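Local atomic coordinates of ribulose-1,5-bisphosphate carboxylase/oxygenase large subunit (Rhodopseudomonas palustris, PDB entry 3QFW), a protein that is a RuBisCO-like protein that probably binds magnesium and carries out chemistry related to that of RuBisCO, its own reaction remaining uncertain. Residues G217-D221 with E222-A226; K244-G248 with L249-A253; G81-L84 with N85-G89. One frame throughout, in Å; residues are numbered along the deposited sequence.

Contact 1: G217-D221 with E222-A226; sequences GVIRD and EGIGA
Ile219 and Ile224 meet by backbone and side chain where helix 209-222 runs out. The backbone bonds come first. Glu222 N donates to Val218 O at 2.8 Å. Its N-H also leans weakly on Ile219 O. Beyond it the pattern changes. Ile224 N reaches back to Ile219 O at 3.0 Å, and Gly223 N to Arg220 O at 3.2 Å. In the latter bond the donor stands above the carbonyl plane, 72° out of it.

This is a Schellman motif. Gly223 turns the chain out of the helix with a positive phi of 73°, a conformation that glycine adopts easily. The chain then passes through Gly225 into strand 226-229, so the motif makes a helix-to-strand turn of the TIM-barrel domain.

The apolar contacts sit under the turn. The side chains of Ile219 and Ile224 cross at about a right angle. Their CD1 methyls meet at 3.6 Å, and Ile219 CG2 lies 3.7 Å from Ile224 CB. Ile219 is bent at chi2 (-39°), which carries its CD1 to that meeting point. Pro203 touches both isoleucines, while Phe177 and Ala181 of helix 177-195 pack against Ile219 and Ile224 respectively.

Glu222 lies alongside Val218, pointing the same way, with its CG 3.9 Å from Val218 CG1. The same CG rests 3.2 Å from Val218 O. Val218 also touches Phe177 and Ala181. The polar part is the acidic pair. Asp221 and Glu222 are both exposed, with Asp221 OD2 6.8 Å from Glu222 OE2; any mutual repulsion is probably modest.

Contact 2: K244-G248 with L249-A253; sequences KEAAG and LVVVA
Ala246 and Leu249 close a tight turn that leads into strand 250-253, one of the parallel strands of the TIM-barrel domain. Ala247 and Gly248 both have positive phi (61° and 88°), as in a type I' beta turn. The bond across it is weak: Leu249 N lies 3.4 Å from Ala246 O.

The inner side is close-packed. Leu249 has CG beside its own backbone N (chi1 -66°), and this lays the side chain against the Ala246 carbonyl. Its CG comes to 3.0 Å from Ala246 O, and its CD1 to 3.4 Å from the same oxygen. Leu216 and Ile219 of helix 209-222 and Val227 of strand 226-229 also touch Leu249. The strand itself is held by backbone bonds from Val250 and Val252 to Val227, and Val251 N donates to Asp279 OD2.

The outer side is looser. Ala247 and Gly248 are exposed at the tip of the turn. A side chain at Gly248 would be jammed against the preceding carbonyl oxygen, so these backbone angles call for glycine. Before the turn, Glu245 forms a salt bridge with Arg213 of helix 209-222.

Further in, the two segments meet again by methyl groups alone. Ala246 points its CB at the strand and touches Val251 CG2 at 3.8 Å.

Contact 3: G81-L84 with N85-G89; sequences GQLL and NMLFG
Gln82 and Asn85 join their amides, i to i+3, on one face of helix 80-88. The helix packs through strand 8-15 on the antiparallel sheet of the N-terminal alpha/beta domain, as in RuBisCO large subunits. Asn85 ND2 donates to Gln82 OE1 at 3.2 Å in an almost straight bond (N-H...O 176°). The acceptor lies in the amide plane of Asn85, but the donor stands above the carbonyl plane of Gln82; the two amides are 73° apart. Gln82 is bent at chi2 (63°), which brings its amide round to Asn85.

On the sheet side Leu83 CG meets Leu87 CD1 at 3.9 Å, and both leucines touch Ile8. Helical bonds fix the spacing, among them Leu87 N to Leu83 O at 2.9 Å.

Both amides are anchored further out. Gln82 NE2 donates to Thr75 O and to Gly168 O of the second subunit, and Asn85 ND2 to His167 O of that subunit. This is consistent with a RuBisCO-type dimer. An alanine in place of Gln82 would probably leave Asn85 without this acceptor and the carbonyls of Thr75 and of Gly168 in the second subunit without this donor. Leu87 O is hydrogen-bonded to Tyr12 OH.

Contacts 1 and 2 belong to the same barrel domain and touch. Gly225 O and Val250 N lie 2.9 Å apart, a probable hydrogen bond between neighbouring strand entries, and Ile224 O packs on Leu249 CD2. Both are turns into a strand, with exposed residues on the outside and aliphatic side chains within. Contact 1 relies on several backbone bonds; contact 2 has a single weak one, and its leucine packs on a carbonyl. Contact 3 stands apart, its centre about 32 Å from that of contact 1 and 24 Å from that of contact 2. It is wholly buried and runs along one helix. Its side-chain amides bond the second subunit, whereas no other chain of the assembly touches contacts 1 and 2.

Contact 1: G217-D221 with E222-A226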
# COMPACT_ATOMS: atom_id res chain seq x y z
N GLY B 217 -20.09 10.99 3.52
CA GLY B 217 -21.18 11.94 3.67
C GLY B 217 -22.41 11.53 2.88
O GLY B 217 -23.53 11.56 3.40
N VAL B 218 -22.21 11.14 1.63
CA VAL B 218 -23.30 10.68 0.78
C VAL B 218 -23.95 9.42 1.36
O VAL B 218 -25.17 9.32 1.43
CB VAL B 218 -22.82 10.39 -0.66
CG1 VAL B 218 -23.93 9.76 -1.49
CG2 VAL B 218 -22.29 11.68 -1.32
N ILE B 219 -23.12 8.47 1.78
CA ILE B 219 -23.61 7.23 2.36
C ILE B 219 -24.57 7.51 3.51
O ILE B 219 -25.68 7.01 3.54
CB ILE B 219 -22.44 6.36 2.88
CG1 ILE B 219 -21.62 5.87 1.70
CG2 ILE B 219 -22.97 5.18 3.70
CD1 ILE B 219 -22.48 5.50 0.53
N ARG B 220 -24.12 8.35 4.44
CA ARG B 220 -24.92 8.70 5.60
C ARG B 220 -26.19 9.45 5.18
O ARG B 220 -27.27 9.19 5.73
CB ARG B 220 -24.09 9.53 6.58
CG ARG B 220 -22.77 8.87 6.96
CD ARG B 220 -22.12 9.51 8.19
NE ARG B 220 -22.79 9.10 9.43
CZ ARG B 220 -23.30 9.94 10.32
NH1 ARG B 220 -23.23 11.25 10.12
NH2 ARG B 220 -23.90 9.48 11.42
N ASP B 221 -26.07 10.36 4.23
CA ASP B 221 -27.22 11.12 3.76
C ASP B 221 -28.26 10.25 3.06
O ASP B 221 -29.46 10.52 3.12
CB ASP B 221 -26.79 12.27 2.85
CG ASP B 221 -25.99 13.32 3.58
OD1 ASP B 221 -26.12 13.39 4.83
OD2 ASP B 221 -25.24 14.08 2.92
N GLU B 222 -27.79 9.19 2.40
CA GLU B 222 -28.67 8.29 1.68
C GLU B 222 -29.26 7.20 2.57
O GLU B 222 -30.10 6.42 2.14
CB GLU B 222 -27.93 7.66 0.49
CG GLU B 222 -27.57 8.66 -0.60
CD GLU B 222 -28.80 9.31 -1.22
OE1 GLU B 222 -29.88 8.68 -1.21
OE2 GLU B 222 -28.68 10.45 -1.71
N GLY B 223 -28.80 7.15 3.82
CA GLY B 223 -29.28 6.16 4.78
C GLY B 223 -28.77 4.77 4.49
O GLY B 223 -29.38 3.77 4.87
N ILE B 224 -27.63 4.69 3.79
CA ILE B 224 -26.99 3.42 3.47
C ILE B 224 -26.29 2.85 4.71
O ILE B 224 -25.72 3.59 5.50
CB ILE B 224 -25.99 3.58 2.30
CG1 ILE B 224 -26.75 3.94 1.01
CG2 ILE B 224 -25.19 2.31 2.09
CD1 ILE B 224 -25.86 4.52 -0.10
N GLY B 225 -26.32 1.53 4.87
CA GLY B 225 -25.88 0.93 6.12
C GLY B 225 -24.51 0.26 6.12
O GLY B 225 -24.08 -0.25 7.15
N ALA B 226 -23.83 0.25 4.98
CA ALA B 226 -22.50 -0.34 4.94
C ALA B 226 -21.59 0.44 4.00
O ALA B 226 -22.05 1.32 3.28
CB ALA B 226 -22.57 -1.80 4.53

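Contact 2: K244-G248 with L249-A253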
# COMPACT_ATOMS: atom_id res chain seq x y z
N LYS B 244 -13.39 5.32 12.33
CA LYS B 244 -13.79 6.18 13.45
C LYS B 244 -14.90 7.17 13.11
O LYS B 244 -15.49 7.79 14.01
CB LYS B 244 -12.57 6.92 13.99
CG LYS B 244 -11.71 6.07 14.90
CD LYS B 244 -10.36 6.69 15.10
CE LYS B 244 -9.49 5.84 16.00
NZ LYS B 244 -8.10 6.38 16.12
N GLU B 245 -15.19 7.33 11.83
CA GLU B 245 -16.23 8.25 11.37
C GLU B 245 -17.44 7.50 10.80
O GLU B 245 -18.46 8.09 10.43
CB GLU B 245 -15.64 9.23 10.34
CG GLU B 245 -14.56 10.15 10.93
CD GLU B 245 -13.84 10.98 9.89
OE1 GLU B 245 -12.78 11.57 10.22
OE2 GLU B 245 -14.31 11.06 8.73
N ALA B 246 -17.32 6.17 10.75
CA ALA B 246 -18.33 5.32 10.12
C ALA B 246 -19.72 5.40 10.77
O ALA B 246 -20.73 5.27 10.09
CB ALA B 246 -17.84 3.88 10.06
N ALA B 247 -19.76 5.59 12.08
CA ALA B 247 -21.03 5.84 12.77
C ALA B 247 -22.06 4.71 12.66
O ALA B 247 -23.23 4.95 12.33
CB ALA B 247 -21.64 7.16 12.28
N GLY B 248 -21.64 3.48 12.95
CA GLY B 248 -22.55 2.35 12.99
C GLY B 248 -22.77 1.66 11.65
O GLY B 248 -23.56 0.71 11.54
N LEU B 249 -22.07 2.15 10.63
CA LEU B 249 -22.08 1.51 9.33
C LEU B 249 -21.30 0.20 9.42
O LEU B 249 -20.34 0.11 10.17
CB LEU B 249 -21.39 2.41 8.29
CG LEU B 249 -22.05 3.74 7.94
CD1 LEU B 249 -21.24 4.46 6.86
CD2 LEU B 249 -23.47 3.51 7.47
N VAL B 250 -21.70 -0.80 8.66
CA VAL B 250 -20.87 -2.00 8.57
C VAL B 250 -19.69 -1.66 7.65
O VAL B 250 -19.88 -1.25 6.50
CB VAL B 250 -21.65 -3.21 8.03
CG1 VAL B 250 -20.74 -4.41 7.92
CG2 VAL B 250 -22.85 -3.53 8.96
N VAL B 251 -18.47 -1.81 8.17
CA VAL B 251 -17.28 -1.51 7.36
C VAL B 251 -16.71 -2.80 6.78
O VAL B 251 -16.21 -3.65 7.51
CB VAL B 251 -16.20 -0.81 8.18
CG1 VAL B 251 -14.91 -0.62 7.31
CG2 VAL B 251 -16.72 0.52 8.70
N VAL B 252 -16.80 -2.93 5.46
CA VAL B 252 -16.34 -4.13 4.78
C VAL B 252 -14.99 -3.83 4.14
O VAL B 252 -14.88 -2.92 3.32
CB VAL B 252 -17.32 -4.56 3.67
CG1 VAL B 252 -16.87 -5.87 3.04
CG2 VAL B 252 -18.76 -4.67 4.20
N ALA B 253 -13.97 -4.60 4.50
CA ALA B 253 -12.66 -4.39 3.91
C ALA B 253 -12.46 -5.27 2.67
O ALA B 253 -12.94 -6.40 2.62
CB ALA B 253 -11.57 -4.64 4.94

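Contact 3: G81-L84 with N85-G89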
# COMPACT_ATOMS: atom_id res chain seq x y z
N GLY B 81 -0.26 3.25 9.80
CA GLY B 81 0.81 3.40 8.83
C GLY B 81 2.20 3.19 9.43
O GLY B 81 3.01 2.44 8.90
N GLN B 82 2.46 3.87 10.54
CA GLN B 82 3.77 3.78 11.20
C GLN B 82 4.04 2.39 11.75
O GLN B 82 5.18 1.91 11.73
CB GLN B 82 3.89 4.82 12.31
CG GLN B 82 5.21 4.78 13.08
CD GLN B 82 6.45 5.08 12.22
OE1 GLN B 82 6.34 5.47 11.06
NE2 GLN B 82 7.62 4.88 12.80
N LEU B 83 2.99 1.74 12.24
CA LEU B 83 3.09 0.37 12.73
C LEU B 83 3.49 -0.54 11.59
O LEU B 83 4.42 -1.33 11.71
CB LEU B 83 1.78 -0.08 13.37
CG LEU B 83 1.78 -1.55 13.84
CD1 LEU B 83 2.91 -1.78 14.83
CD2 LEU B 83 0.42 -1.95 14.44
N LEU B 84 2.79 -0.43 10.46
CA LEU B 84 3.15 -1.19 9.28
C LEU B 84 4.60 -0.85 8.87
O LEU B 84 5.42 -1.74 8.59
CB LEU B 84 2.16 -0.87 8.16
CG LEU B 84 1.81 -1.96 7.15
CD1 LEU B 84 2.26 -3.32 7.63
CD2 LEU B 84 0.29 -1.96 6.87
N ASN B 85 4.91 0.44 8.82
CA ASN B 85 6.27 0.90 8.52
C ASN B 85 7.33 0.16 9.34
O ASN B 85 8.26 -0.43 8.79
CB ASN B 85 6.37 2.42 8.72
CG ASN B 85 7.64 3.02 8.12
OD1 ASN B 85 8.22 2.50 7.17
ND2 ASN B 85 8.06 4.15 8.68
N MET B 86 7.17 0.14 10.66
CA MET B 86 8.16 -0.52 11.51
C MET B 86 8.11 -2.06 11.37
O MET B 86 9.14 -2.73 11.51
CB MET B 86 8.02 -0.10 12.98
CG MET B 86 8.56 1.31 13.33
SD MET B 86 9.97 1.99 12.38
CE MET B 86 9.09 3.02 11.25
N LEU B 87 6.93 -2.61 11.10
CA LEU B 87 6.82 -4.06 10.93
C LEU B 87 7.48 -4.55 9.65
O LEU B 87 8.15 -5.59 9.66
CB LEU B 87 5.36 -4.53 10.96
CG LEU B 87 4.66 -4.41 12.30
CD1 LEU B 87 3.19 -4.75 12.14
CD2 LEU B 87 5.33 -5.32 13.33
N PHE B 88 7.29 -3.83 8.55
CA PHE B 88 7.69 -4.37 7.25
C PHE B 88 8.07 -3.35 6.18
O PHE B 88 8.25 -3.73 5.02
CB PHE B 88 6.56 -5.23 6.70
CG PHE B 88 7.03 -6.32 5.77
CD1 PHE B 88 8.17 -7.06 6.07
CD2 PHE B 88 6.32 -6.61 4.62
CE1 PHE B 88 8.60 -8.07 5.22
CE2 PHE B 88 6.75 -7.62 3.77
CZ PHE B 88 7.88 -8.35 4.07
N GLY B 89 8.19 -2.08 6.55
CA GLY B 89 8.50 -1.03 5.58
C GLY B 89 9.62 -1.35 4.60
O GLY B 89 9.40 -1.44 3.38